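Local coordinates for protein acinetobacter secreted protease CpaA (Acinetobacter nosocomialis M2, PDB 6O38) that is probably a zinc-dependent secreted protease, a type II secretion substrate that forms a complex with its chaperone CpaB, at residues A292-I297 against V308-S313; I297-N300 against T305-V308. All coordinates share one frame; numbering follows the deposited sequence.

Contact 1: A292-I297 against V308-S313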
loop_
_atom_site.group_PDB
_atom_site.type_symbol
_atom_site.label_atom_id
_atom_site.label_comp_id
_atom_site.label_asym_id
_atom_site.label_seq_id
_atom_site.Cartn_x
_atom_site.Cartn_y
_atom_site.Cartn_z
ATOM N N ALA A 292 23.875 -1.804 10.393
ATOM C CA ALA A 292 24.778 -0.726 10.023
ATOM C C ALA A 292 25.219 0.059 11.256
ATOM O O ALA A 292 24.542 0.082 12.286
ATOM C CB ALA A 292 24.112 0.213 9.015
ATOM N N THR A 293 26.375 0.704 11.133
ATOM C CA THR A 293 26.899 1.520 12.220
ATOM C C THR A 293 26.116 2.821 12.340
ATOM O O THR A 293 25.829 3.489 11.344
ATOM C CB THR A 293 28.380 1.820 11.990
ATOM O OG1 THR A 293 29.094 0.591 11.823
ATOM C CG2 THR A 293 28.963 2.583 13.171
ATOM N N ILE A 294 25.775 3.178 13.571
ATOM C CA ILE A 294 25.019 4.387 13.881
ATOM C C ILE A 294 25.986 5.404 14.476
ATOM O O ILE A 294 26.662 5.099 15.467
ATOM C CB ILE A 294 23.861 4.097 14.849
ATOM C CG1 ILE A 294 22.882 3.104 14.220
ATOM C CG2 ILE A 294 23.151 5.386 15.231
ATOM C CD1 ILE A 294 21.858 2.563 15.188
ATOM N N PRO A 295 26.089 6.606 13.917
ATOM C CA PRO A 295 26.984 7.612 14.493
ATOM C C PRO A 295 26.387 8.248 15.738
ATOM O O PRO A 295 25.169 8.389 15.874
ATOM C CB PRO A 295 27.127 8.638 13.363
ATOM C CG PRO A 295 25.840 8.537 12.614
ATOM C CD PRO A 295 25.392 7.098 12.715
ATOM N N ALA A 296 27.276 8.629 16.660
ATOM C CA ALA A 296 26.829 9.261 17.899
ATOM C C ALA A 296 26.113 10.576 17.618
ATOM O O ALA A 296 25.132 10.915 18.291
ATOM C CB ALA A 296 28.017 9.485 18.833
ATOM N N ILE A 297 26.586 11.327 16.628
ATOM C CA ILE A 297 25.914 12.528 16.148
ATOM C C ILE A 297 25.274 12.175 14.814
ATOM O O ILE A 297 25.976 11.874 13.841
ATOM C CB ILE A 297 26.882 13.710 16.011
ATOM C CG1 ILE A 297 27.522 14.035 17.363
ATOM C CG2 ILE A 297 26.160 14.927 15.447
ATOM C CD1 ILE A 297 28.387 15.276 17.350
ATOM N N VAL A 308 16.455 5.513 12.183
ATOM C CA VAL A 308 17.603 4.874 12.816
ATOM C C VAL A 308 17.108 3.646 13.566
ATOM O O VAL A 308 16.141 3.733 14.333
ATOM C CB VAL A 308 18.334 5.837 13.768
ATOM C CG1 VAL A 308 19.495 5.129 14.439
ATOM C CG2 VAL A 308 18.806 7.067 13.007
ATOM N N LYS A 309 17.769 2.510 13.351
ATOM C CA LYS A 309 17.357 1.225 13.915
ATOM C C LYS A 309 18.434 0.736 14.882
ATOM O O LYS A 309 19.450 0.170 14.465
ATOM C CB LYS A 309 17.107 0.207 12.805
ATOM C CG LYS A 309 15.883 0.510 11.957
ATOM C CD LYS A 309 15.512 -0.666 11.072
ATOM C CE LYS A 309 14.589 -0.242 9.941
ATOM N NZ LYS A 309 14.116 -1.402 9.134
ATOM N N LEU A 310 18.199 0.948 16.174
ATOM C CA LEU A 310 19.125 0.506 17.207
ATOM C C LEU A 310 18.945 -0.979 17.491
ATOM O O LEU A 310 17.821 -1.476 17.596
ATOM C CB LEU A 310 18.918 1.308 18.492
ATOM C CG LEU A 310 19.454 2.739 18.519
ATOM C CD1 LEU A 310 18.778 3.538 19.620
ATOM C CD2 LEU A 310 20.960 2.730 18.716
ATOM N N SER A 311 20.066 -1.686 17.618
ATOM C CA SER A 311 20.067 -3.103 17.952
ATOM C C SER A 311 21.202 -3.365 18.933
ATOM O O SER A 311 21.913 -2.447 19.353
ATOM C CB SER A 311 20.206 -3.971 16.697
ATOM O OG SER A 311 21.515 -3.889 16.161
ATOM N N THR A 312 21.368 -4.636 19.303
ATOM C CA THR A 312 22.443 -5.003 20.219
ATOM C C THR A 312 23.811 -4.813 19.571
ATOM O O THR A 312 24.772 -4.417 20.241
ATOM C CB THR A 312 22.260 -6.450 20.683
ATOM O OG1 THR A 312 20.997 -6.584 21.345
ATOM C CG2 THR A 312 23.371 -6.857 21.642
ATOM N N SER A 313 23.913 -5.068 18.266
ATOM C CA SER A 313 25.196 -5.018 17.577
ATOM C C SER A 313 25.594 -3.614 17.141
ATOM O O SER A 313 26.759 -3.406 16.785
ATOM C CB SER A 313 25.171 -5.946 16.358
ATOM O OG SER A 313 24.099 -5.621 15.489
#
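Between Ala292 and Ile297 the chain meets strand 305-310 through a single side chain, that of Ile294, which packs on Val308, Lys309 and Leu310. Two residues before it, Ala292 gives its carbonyl O to ND2 of Asn314, which also bonds O of Lys309 while OD1 accepts the N-H of Ser311, so one asparagine ties the loop to the strand end. Ile294 then turns its CB toward the strand. With chi1 -61° CG1 lies beside the backbone N, and the extended chi2 (169°) carries CD1 out to the strand. CD1 stands 3.6 Å from CG1 of Val308 and 3.6 Å from CD2 of Leu310; it sits among three partners in nearly perpendicular directions, the third being O of Lys309 at 3.5 Å, a van der Waals approach. Isoleucine suits the place because it has two branches: CG2 rests 3.7 Å from Val308 CG1, while the longer branch sends CD1 on to Leu310. The two beta-branched side chains, Ile294 and Val308, cross obliquely. Val308 and Leu310, two residues apart, belong to the inner face of a strand in a StcE-type beta-sandwich domain, where Ile333 and Leu319 extend the apolar layer. The side chain of Lys309 leads away from Ile294, and its NZ makes a weak, long ion pair with Glu103 of the chaperone CpaB.

Contact 2: I297-N300 against T305-V308; sequences ILPN and TLKV
Leu298 and Val308 reach toward each other from opposite sides of the contact and meet tip to tip, with CD2 of Leu298 3.8 Å from CG2 of Val308. The backbones behind them are well apart, the CA atoms of Leu298 and Val308 being 9.0 Å from each other, so side chains alone span the gap. Leucine suits this because its forked end lies two carbons out from CA and can reach across. Its CG lies beside the backbone N (chi1 -69°) and the chain continues fully extended, with CD1 anti to CA (chi2 179°); CD2 branches off toward Val308. On the valine, the methyl that answers is CG2, the branch beside its own backbone N. Leu306 comes up from the same face of the strand, two residues earlier, and turns its CD2 methyl into the corner between Leu298 and Pro299. That methyl is 4.4 Å from Leu298 CD1 and likewise 4.4 Å from Pro299 CD, looser contacts than the leucine-valine meeting. Proline fits beside the buried leucines because its closed ring offers CD as an apolar surface right at the backbone nitrogen, where other residues would carry an N-H. Residues 298 to 300 follow a polyproline-II-like course; the loop passes the strand without backbone bonds to it. Leu298, Leu306 and Val308 are buried together, joining the loop after strand 277-288 to strand 305-310 of a StcE-type beta-sandwich domain. Leu321 and Pro322 also pack on Leu298, whose backbone bonds Gln320 of strand 318-320. Strand 305-310 lies in parallel pairing between strands 277-288 and 330-335, and Lys307 sends its NZ to a salt bridge with Glu410 of helix 391-411.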
loop_
_atom_site.group_PDB
_atom_site.type_symbol
_atom_site.label_atom_id
_atom_site.label_comp_id
_atom_site.label_asym_id
_atom_site.label_seq_id
_atom_site.Cartn_x
_atom_site.Cartn_y
_atom_site.Cartn_z
ATOM N N ILE A 297 26.586 11.327 16.628
ATOM C CA ILE A 297 25.914 12.528 16.148
ATOM C C ILE A 297 25.274 12.175 14.814
ATOM O O ILE A 297 25.976 11.874 13.841
ATOM C CB ILE A 297 26.882 13.710 16.011
ATOM C CG1 ILE A 297 27.522 14.035 17.363
ATOM C CG2 ILE A 297 26.160 14.927 15.447
ATOM C CD1 ILE A 297 28.387 15.276 17.350
ATOM N N LEU A 298 23.944 12.205 14.766
ATOM C CA LEU A 298 23.238 11.814 13.558
ATOM C C LEU A 298 23.560 12.787 12.425
ATOM O O LEU A 298 23.768 13.981 12.660
ATOM C CB LEU A 298 21.732 11.770 13.810
ATOM C CG LEU A 298 21.256 10.653 14.743
ATOM C CD1 LEU A 298 19.750 10.716 14.943
ATOM C CD2 LEU A 298 21.674 9.290 14.210
ATOM N N PRO A 299 23.616 12.303 11.186
ATOM C CA PRO A 299 24.047 13.161 10.079
ATOM C C PRO A 299 23.018 14.233 9.761
ATOM O O PRO A 299 21.825 14.102 10.043
ATOM C CB PRO A 299 24.202 12.179 8.913
ATOM C CG PRO A 299 23.252 11.074 9.235
ATOM C CD PRO A 299 23.283 10.940 10.734
ATOM N N ASN A 300 23.511 15.318 9.166
ATOM C CA ASN A 300 22.635 16.396 8.732
ATOM C C ASN A 300 21.670 15.892 7.668
ATOM O O ASN A 300 22.033 15.082 6.810
ATOM C CB ASN A 300 23.460 17.565 8.193
ATOM C CG ASN A 300 24.305 18.223 9.266
ATOM O OD1 ASN A 300 23.971 18.178 10.450
ATOM N ND2 ASN A 300 25.408 18.838 8.856
ATOM N N THR A 305 13.198 12.567 5.627
ATOM C CA THR A 305 13.049 11.665 6.762
ATOM C C THR A 305 14.292 10.803 6.936
ATOM O O THR A 305 14.929 10.391 5.961
ATOM C CB THR A 305 11.822 10.753 6.583
ATOM O OG1 THR A 305 10.700 11.536 6.161
ATOM C CG2 THR A 305 11.477 10.040 7.882
ATOM N N LEU A 306 14.620 10.526 8.198
ATOM C CA LEU A 306 15.723 9.648 8.558
ATOM C C LEU A 306 15.239 8.684 9.629
ATOM O O LEU A 306 14.649 9.115 10.626
ATOM C CB LEU A 306 16.926 10.450 9.076
ATOM C CG LEU A 306 18.014 9.654 9.808
ATOM C CD1 LEU A 306 18.835 8.822 8.835
ATOM C CD2 LEU A 306 18.913 10.573 10.628
ATOM N N LYS A 307 15.481 7.392 9.429
ATOM C CA LYS A 307 15.076 6.364 10.380
ATOM C C LYS A 307 16.308 5.616 10.866
ATOM O O LYS A 307 17.108 5.139 10.058
ATOM C CB LYS A 307 14.062 5.395 9.775
ATOM C CG LYS A 307 13.442 4.460 10.817
ATOM C CD LYS A 307 12.289 3.650 10.247
ATOM C CE LYS A 307 11.086 4.528 9.943
ATOM N NZ LYS A 307 9.938 3.707 9.479
ATOM N N VAL A 308 16.455 5.513 12.183
ATOM C CA VAL A 308 17.603 4.874 12.816
ATOM C C VAL A 308 17.108 3.646 13.566
ATOM O O VAL A 308 16.141 3.733 14.333
ATOM C CB VAL A 308 18.334 5.837 13.768
ATOM C CG1 VAL A 308 19.495 5.129 14.439
ATOM C CG2 VAL A 308 18.806 7.067 13.007
#

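Leaving strand 277-288, the chain runs through one loop whose earlier part, 292-297, belongs to contact 1 and whose later part, 297-300, belongs to contact 2. It then turns back into strand 305-310, entering through contact 2 and leaving through contact 1. The shorter closure, 297-300 on 305-308, therefore lies within the longer one, 292-297 on 308-313, and the two closures are nested without crossing. Val308 is the touching residue common to both. Their centres are about 10 Å apart, and together they hold the connecting loop, which also bonds strand 318-320, against strand 305-310 of the beta-sandwich.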